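Local coordinates for protein glucose-6-phosphate isomerase (Thermus thermophilus, PDB 1ZZG) that probably catalyses the reversible isomerisation of glucose 6-phosphate to fructose 6-phosphate, a step shared by glycolysis and gluconeogenesis, at residues A[299-305]-A[353-359]; A[4-8]-A[348-352]; A[242-247]-A[281-285]. One frame throughout, in Å; residues are numbered along the deposited sequence.

Contact 1: residues A[299-305]-A[353-359]; sequences FREGPLD and ALAEAGQ
Arg300 and Gln359 carry the polar part of this contact, each offering one nitrogen to two oxygens across the contact. The carboxamide of Gln359, buried beside the end of helix 296-301, gives NE2 to Phe299 O at 3.0 Å with an N-H···O angle of 159°; the donor lies in the carbonyl plane of Phe299, on a lone pair. Gln359 NE2 also reaches Pro303 O at 3.1 Å, tilted from that carbonyl plane, so both bonds together fix the rotation of the amide; a chain bent at chi2 (-75°) brings the amide toward Phe299 O and Pro303 O. Against this amide lies Leu304, whose CD2 is 3.5 Å from Gln359 CD. Arg300, its chain folded at chi2 and chi3, brings NH1 to Ala353 O at 2.7 Å and, in a salt bridge, to the anti lone pair of Glu356 OE1 at 3.0 Å. Ala353 O also accepts from Ala357 N within the helix, and its two donors come from opposite faces of its carbonyl plane. Ala357 CB sits 3.4 Å from Arg300 O, which is itself bonded by Arg278 of the second subunit, while Arg300 NE donates to Gly401 O of that subunit. Gly358, with positive phi (92°), closes helix 339-356 in a Schellman motif. Chemically, side-chain donors take up carbonyls in the last turns of two helices and in the loop after one, and the arginine links that pairing to the dimer interface.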
# COMPACT_ATOMS: atom_id res chain seq x y z
N PHE A 299 16.61 1.97 5.01
CA PHE A 299 17.46 2.22 3.85
C PHE A 299 18.74 2.94 4.26
O PHE A 299 19.80 2.74 3.66
CB PHE A 299 16.72 3.06 2.79
CG PHE A 299 15.39 2.49 2.36
CD1 PHE A 299 15.13 1.12 2.43
CD2 PHE A 299 14.39 3.33 1.87
CE1 PHE A 299 13.90 0.59 2.03
CE2 PHE A 299 13.16 2.81 1.46
CZ PHE A 299 12.91 1.45 1.54
N ARG A 300 18.64 3.78 5.29
CA ARG A 300 19.76 4.56 5.78
C ARG A 300 20.80 3.81 6.61
O ARG A 300 22.00 3.99 6.42
CB ARG A 300 19.23 5.75 6.60
CG ARG A 300 18.54 6.84 5.79
CD ARG A 300 19.55 7.83 5.23
NE ARG A 300 20.24 8.56 6.30
CZ ARG A 300 21.42 9.16 6.16
NH1 ARG A 300 22.05 9.12 4.99
NH2 ARG A 300 21.98 9.78 7.20
N GLU A 301 20.35 2.96 7.54
CA GLU A 301 21.30 2.25 8.39
C GLU A 301 21.23 0.74 8.31
O GLU A 301 21.99 0.04 8.98
CB GLU A 301 21.11 2.71 9.84
CG GLU A 301 21.05 4.22 9.98
CD GLU A 301 21.20 4.69 11.42
OE1 GLU A 301 20.46 4.20 12.31
OE2 GLU A 301 22.05 5.57 11.65
N GLY A 302 20.31 0.23 7.49
CA GLY A 302 20.19 -1.20 7.34
C GLY A 302 21.15 -1.69 6.26
O GLY A 302 21.92 -0.90 5.73
N PRO A 303 21.11 -2.98 5.91
CA PRO A 303 21.98 -3.57 4.88
C PRO A 303 21.94 -2.84 3.54
O PRO A 303 20.92 -2.28 3.15
CB PRO A 303 21.46 -5.00 4.75
CG PRO A 303 20.89 -5.28 6.12
CD PRO A 303 20.18 -3.99 6.45
N LEU A 304 23.07 -2.83 2.84
CA LEU A 304 23.15 -2.20 1.52
C LEU A 304 22.82 -3.28 0.50
O LEU A 304 23.67 -3.71 -0.28
CB LEU A 304 24.56 -1.67 1.27
CG LEU A 304 24.99 -0.52 2.19
CD1 LEU A 304 26.47 -0.19 1.96
CD2 LEU A 304 24.12 0.70 1.91
N ASP A 305 21.56 -3.72 0.51
CA ASP A 305 21.12 -4.78 -0.40
C ASP A 305 19.94 -4.36 -1.27
O ASP A 305 19.10 -5.19 -1.62
CB ASP A 305 20.73 -6.01 0.42
CG ASP A 305 19.63 -5.72 1.43
OD1 ASP A 305 19.19 -4.56 1.54
OD2 ASP A 305 19.19 -6.67 2.11
N ALA A 353 20.23 11.81 0.77
CA ALA A 353 20.48 11.08 2.01
C ALA A 353 20.68 9.60 1.74
O ALA A 353 21.56 8.95 2.32
CB ALA A 353 19.34 11.30 3.00
N LEU A 354 19.85 9.05 0.86
CA LEU A 354 19.96 7.64 0.51
C LEU A 354 21.33 7.35 -0.09
O LEU A 354 21.96 6.33 0.21
CB LEU A 354 18.85 7.26 -0.48
CG LEU A 354 17.43 7.19 0.10
CD1 LEU A 354 16.40 7.05 -1.02
CD2 LEU A 354 17.36 6.02 1.06
N ALA A 355 21.80 8.25 -0.95
CA ALA A 355 23.11 8.08 -1.57
C ALA A 355 24.22 8.24 -0.54
O ALA A 355 25.23 7.53 -0.59
CB ALA A 355 23.28 9.07 -2.72
N GLU A 356 24.04 9.18 0.39
CA GLU A 356 25.03 9.44 1.44
C GLU A 356 25.20 8.20 2.31
O GLU A 356 26.28 7.94 2.83
CB GLU A 356 24.57 10.63 2.30
CG GLU A 356 25.62 11.22 3.26
CD GLU A 356 25.88 10.36 4.49
OE1 GLU A 356 24.96 9.64 4.94
OE2 GLU A 356 27.01 10.42 5.03
N ALA A 357 24.12 7.44 2.46
CA ALA A 357 24.15 6.22 3.26
C ALA A 357 24.80 5.06 2.51
O ALA A 357 24.95 3.97 3.05
CB ALA A 357 22.73 5.85 3.69
N GLY A 358 25.17 5.30 1.25
CA GLY A 358 25.82 4.26 0.46
C GLY A 358 24.92 3.36 -0.38
O GLY A 358 25.41 2.39 -0.98
N GLN A 359 23.63 3.66 -0.43
CA GLN A 359 22.70 2.85 -1.21
C GLN A 359 22.75 3.19 -2.70
O GLN A 359 22.97 4.34 -3.07
CB GLN A 359 21.25 3.05 -0.71
CG GLN A 359 20.97 2.51 0.68
CD GLN A 359 20.85 1.00 0.73
OE1 GLN A 359 21.26 0.31 -0.20
NE2 GLN A 359 20.30 0.48 1.82

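Contact 2: residues A[4-8]-A[348-352]; sequences LDTRF and EATYE
Phe8 and Glu352 mark the closest backbone approach, their CA atoms 8.1 Å apart, so no backbone hydrogen bond joins strand 3-5 to helix 339-356 here; side chains and a water do the bridging. A first torsion near 180° (chi1 179°) swings the Tyr351 ring out from the helix, and Tyr351 OH donates to Asp5 OD1 at 2.7 Å. Arg7 N meets Asp5 OD1 from the other face of the carboxylate plane at 2.9 Å, closing an Asx turn, while Arg7 NE and NH2 both bond to Asp5 OD2. An alanine in place of Asp5 would remove both oxygens and would probably leave the arginine free to swing and the tyrosine hydroxyl without its acceptor. The Arg7 guanidinium turns one face to Tyr351 CE2, and Arg7 NH1 makes a weak salt bridge to Glu348 OE1 at 3.3 Å; Glu348 also pairs with Lys344. Phe8 sets its edge on the Tyr351 ring in a T-shaped stack, centroids 4.9 Å apart and planes at 74°. One water joins Phe8 N to Tyr351 OH. Asp5 bonds through its backbone to Ala363, and Tyr351 rests on Val361, both of strand 360-366; thus the helix packs where strand 3-5 borders the mixed sheet.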
# COMPACT_ATOMS: atom_id res chain seq x y z
N LEU A 4 16.08 10.74 -16.64
CA LEU A 4 16.79 9.81 -15.77
C LEU A 4 17.99 10.51 -15.15
O LEU A 4 18.80 11.12 -15.85
CB LEU A 4 17.27 8.59 -16.56
CG LEU A 4 18.24 7.67 -15.80
CD1 LEU A 4 17.58 7.08 -14.56
CD2 LEU A 4 18.71 6.56 -16.73
N ASP A 5 18.09 10.42 -13.83
CA ASP A 5 19.19 11.04 -13.09
C ASP A 5 20.00 9.97 -12.36
O ASP A 5 19.48 9.24 -11.53
CB ASP A 5 18.64 12.04 -12.07
CG ASP A 5 19.73 12.75 -11.30
OD1 ASP A 5 20.52 12.08 -10.61
OD2 ASP A 5 19.81 14.00 -11.39
N THR A 6 21.29 9.90 -12.68
CA THR A 6 22.17 8.92 -12.06
C THR A 6 23.36 9.63 -11.39
O THR A 6 24.44 9.06 -11.27
CB THR A 6 22.71 7.91 -13.11
OG1 THR A 6 23.35 8.62 -14.18
CG2 THR A 6 21.57 7.06 -13.68
N ARG A 7 23.13 10.86 -10.94
CA ARG A 7 24.18 11.65 -10.31
C ARG A 7 24.97 10.92 -9.23
O ARG A 7 26.15 11.22 -9.02
CB ARG A 7 23.59 12.95 -9.72
CG ARG A 7 22.83 12.75 -8.41
CD ARG A 7 22.18 14.04 -7.92
NE ARG A 7 21.07 14.45 -8.77
CZ ARG A 7 20.15 15.35 -8.42
NH1 ARG A 7 20.22 15.93 -7.23
NH2 ARG A 7 19.17 15.67 -9.25
N PHE A 8 24.35 9.96 -8.54
CA PHE A 8 25.03 9.23 -7.48
C PHE A 8 25.54 7.86 -7.91
O PHE A 8 25.84 7.01 -7.08
CB PHE A 8 24.12 9.09 -6.26
CG PHE A 8 23.69 10.41 -5.68
CD1 PHE A 8 24.64 11.33 -5.25
CD2 PHE A 8 22.34 10.75 -5.61
CE1 PHE A 8 24.25 12.58 -4.76
CE2 PHE A 8 21.95 12.00 -5.12
CZ PHE A 8 22.91 12.91 -4.70
N GLU A 348 14.40 15.70 -3.01
CA GLU A 348 15.81 15.90 -3.33
C GLU A 348 16.66 15.53 -2.12
O GLU A 348 17.69 14.87 -2.25
CB GLU A 348 16.09 17.36 -3.71
CG GLU A 348 15.44 17.84 -5.02
CD GLU A 348 16.02 17.19 -6.26
OE1 GLU A 348 17.16 16.66 -6.20
OE2 GLU A 348 15.34 17.21 -7.31
N ALA A 349 16.22 15.98 -0.94
CA ALA A 349 16.92 15.72 0.31
C ALA A 349 17.06 14.23 0.58
O ALA A 349 18.14 13.76 0.93
CB ALA A 349 16.19 16.40 1.46
N THR A 350 15.97 13.49 0.43
CA THR A 350 15.99 12.05 0.67
C THR A 350 16.84 11.32 -0.36
O THR A 350 17.57 10.37 -0.03
CB THR A 350 14.57 11.46 0.66
OG1 THR A 350 13.81 12.05 1.73
CG2 THR A 350 14.62 9.95 0.84
N TYR A 351 16.74 11.76 -1.62
CA TYR A 351 17.50 11.17 -2.71
C TYR A 351 18.99 11.25 -2.33
O TYR A 351 19.72 10.26 -2.41
CB TYR A 351 17.21 11.95 -4.00
CG TYR A 351 17.95 11.48 -5.24
CD1 TYR A 351 18.30 10.13 -5.41
CD2 TYR A 351 18.25 12.37 -6.27
CE1 TYR A 351 18.95 9.70 -6.57
CE2 TYR A 351 18.90 11.95 -7.43
CZ TYR A 351 19.24 10.62 -7.57
OH TYR A 351 19.87 10.20 -8.72
N GLU A 352 19.41 12.43 -1.88
CA GLU A 352 20.79 12.64 -1.47
C GLU A 352 21.14 11.84 -0.20
O GLU A 352 22.23 11.28 -0.10
CB GLU A 352 21.06 14.12 -1.22
CG GLU A 352 22.54 14.45 -1.04
CD GLU A 352 22.78 15.89 -0.62
OE1 GLU A 352 22.08 16.79 -1.12
OE2 GLU A 352 23.69 16.12 0.22
O HOH W 1 16.48 17.72 -9.80
O HOH W 2 21.89 8.52 -9.00

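Contact 3: residues A[242-247]-A[281-285]; sequences LPVHVF and TTAVP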
# COMPACT_ATOMS: atom_id res chain seq x y z
N LEU A 242 20.92 -8.25 -6.07
CA LEU A 242 20.45 -7.64 -4.82
C LEU A 242 19.00 -8.10 -4.67
O LEU A 242 18.21 -8.00 -5.61
CB LEU A 242 20.53 -6.11 -4.89
CG LEU A 242 21.94 -5.52 -5.03
CD1 LEU A 242 21.90 -4.01 -4.81
CD2 LEU A 242 22.85 -6.17 -4.01
N PRO A 243 18.62 -8.59 -3.47
CA PRO A 243 17.25 -9.07 -3.22
C PRO A 243 16.12 -8.06 -3.34
O PRO A 243 14.98 -8.42 -3.66
CB PRO A 243 17.35 -9.64 -1.80
CG PRO A 243 18.34 -8.71 -1.14
CD PRO A 243 19.41 -8.55 -2.23
N VAL A 244 16.43 -6.80 -3.11
CA VAL A 244 15.39 -5.78 -3.13
C VAL A 244 15.53 -4.62 -4.11
O VAL A 244 16.61 -4.09 -4.35
CB VAL A 244 15.22 -5.19 -1.70
CG1 VAL A 244 14.30 -3.98 -1.72
CG2 VAL A 244 14.69 -6.27 -0.77
N HIS A 245 14.40 -4.22 -4.67
CA HIS A 245 14.34 -3.09 -5.58
C HIS A 245 13.20 -2.22 -5.07
O HIS A 245 12.03 -2.60 -5.15
CB HIS A 245 14.06 -3.55 -7.02
CG HIS A 245 13.80 -2.41 -7.96
ND1 HIS A 245 14.56 -1.27 -7.97
CD2 HIS A 245 12.85 -2.24 -8.91
CE1 HIS A 245 14.10 -0.44 -8.90
NE2 HIS A 245 13.07 -1.01 -9.48
N VAL A 246 13.54 -1.06 -4.53
CA VAL A 246 12.53 -0.15 -4.00
C VAL A 246 12.05 0.82 -5.07
O VAL A 246 12.84 1.39 -5.82
CB VAL A 246 13.09 0.68 -2.81
CG1 VAL A 246 11.99 1.58 -2.25
CG2 VAL A 246 13.61 -0.26 -1.73
N PHE A 247 10.73 0.99 -5.15
CA PHE A 247 10.11 1.90 -6.11
C PHE A 247 9.37 2.91 -5.24
O PHE A 247 8.29 2.62 -4.70
CB PHE A 247 9.13 1.13 -7.02
CG PHE A 247 8.52 1.97 -8.11
CD1 PHE A 247 9.26 2.33 -9.23
CD2 PHE A 247 7.20 2.40 -8.01
CE1 PHE A 247 8.70 3.12 -10.23
CE2 PHE A 247 6.63 3.18 -9.01
CZ PHE A 247 7.38 3.54 -10.12
N THR A 281 13.94 -10.02 -8.54
CA THR A 281 14.20 -9.22 -7.35
C THR A 281 12.86 -8.85 -6.74
O THR A 281 11.83 -8.82 -7.43
CB THR A 281 15.00 -7.94 -7.68
OG1 THR A 281 14.27 -7.13 -8.60
CG2 THR A 281 16.36 -8.31 -8.29
N THR A 282 12.86 -8.57 -5.44
CA THR A 282 11.65 -8.22 -4.73
C THR A 282 11.36 -6.72 -4.78
O THR A 282 12.09 -5.92 -4.18
CB THR A 282 11.73 -8.67 -3.27
OG1 THR A 282 12.03 -10.07 -3.22
CG2 THR A 282 10.40 -8.41 -2.55
N ALA A 283 10.31 -6.34 -5.51
CA ALA A 283 9.92 -4.94 -5.61
C ALA A 283 9.22 -4.54 -4.31
O ALA A 283 8.30 -5.22 -3.85
CB ALA A 283 8.99 -4.74 -6.80
N VAL A 284 9.67 -3.43 -3.73
CA VAL A 284 9.11 -2.92 -2.48
C VAL A 284 8.55 -1.52 -2.74
O VAL A 284 9.27 -0.61 -3.13
CB VAL A 284 10.21 -2.83 -1.38
CG1 VAL A 284 9.62 -2.28 -0.10
CG2 VAL A 284 10.80 -4.21 -1.14
N PRO A 285 7.24 -1.34 -2.51
CA PRO A 285 6.58 -0.04 -2.73
C PRO A 285 6.87 0.98 -1.63
O PRO A 285 6.99 0.62 -0.46
CB PRO A 285 5.10 -0.42 -2.79
CG PRO A 285 5.02 -1.52 -1.75
CD PRO A 285 6.27 -2.35 -2.03
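Four backbone hydrogen bonds join strands 244-249 and 278-287 in parallel register, Val244 facing Thr282 and Val246 facing Val284. Thr282 N donates to Pro243 O at 2.8 Å and His245 N to Thr282 O at 2.9 Å; further along, Val284 N reaches His245 O and Phe247 N reaches Val284 O. The N-H···O angles run from 160° to 171°. Weaker CA-H···O contacts fill in between, the shortest from Ala283 CA to His245 O at 3.2 Å.

The bonds hold two inner strands of the mixed sheet in one of the two sugar isomerase (SIS) domains of the phosphoglucose isomerase fold. The chain passes from strand 244-249 through helix 257-269 and then the short antiparallel edge strand 271-272 to strand 278-287, a variant of the beta-alpha-beta crossover, and Ala283 packs on Val262 and His265 of that helix. Glu267, predicted to be the catalytic proton donor, has its side chain about 10 Å from that of Ala283.

Apolar packing gathers on the face that carries Val244, Val246 and Val284. Val244 CG1, anti to the backbone N (chi1 171°), touches Val284 CG2 at 3.6 Å, the two valines crossing at a slant. This face meets the second subunit, where Val244 packs on Val244 and Val284 on Val284 of the other chain.

Polar side-chain ends look elsewhere. On the face of His245 and Ala283, His245 ND1 bonds to Leu307 O; Thr281, just before its strand, bonds through OG1 to His265 NE2, while the methyl Thr281 CG2 lies 3.3 Å from Leu242 O. Thr282 OG1 bonds to Lys306 NZ of the second subunit.

Contact 3 is the buried one, backbone pairing inside the mixed sheet, whereas contacts 1 and 2 are partly buried and work mainly through side chains at the sheet's flank. Those two share helix 339-356: contact 1 uses its C-terminal end, contact 2 the turns before it, and they meet where Ala355 CB packs 3.3 Å from Phe8 CG. Contact 1 also touches contact 3, with Phe299 CZ against Val246 CG2 at 3.8 Å. Contacts 2 and 3 do not meet, their nearest atoms about 9 Å apart, yet both reach the same sheet. Salt bridges appear in contacts 1 and 2, none in contact 3. All three touch the second subunit.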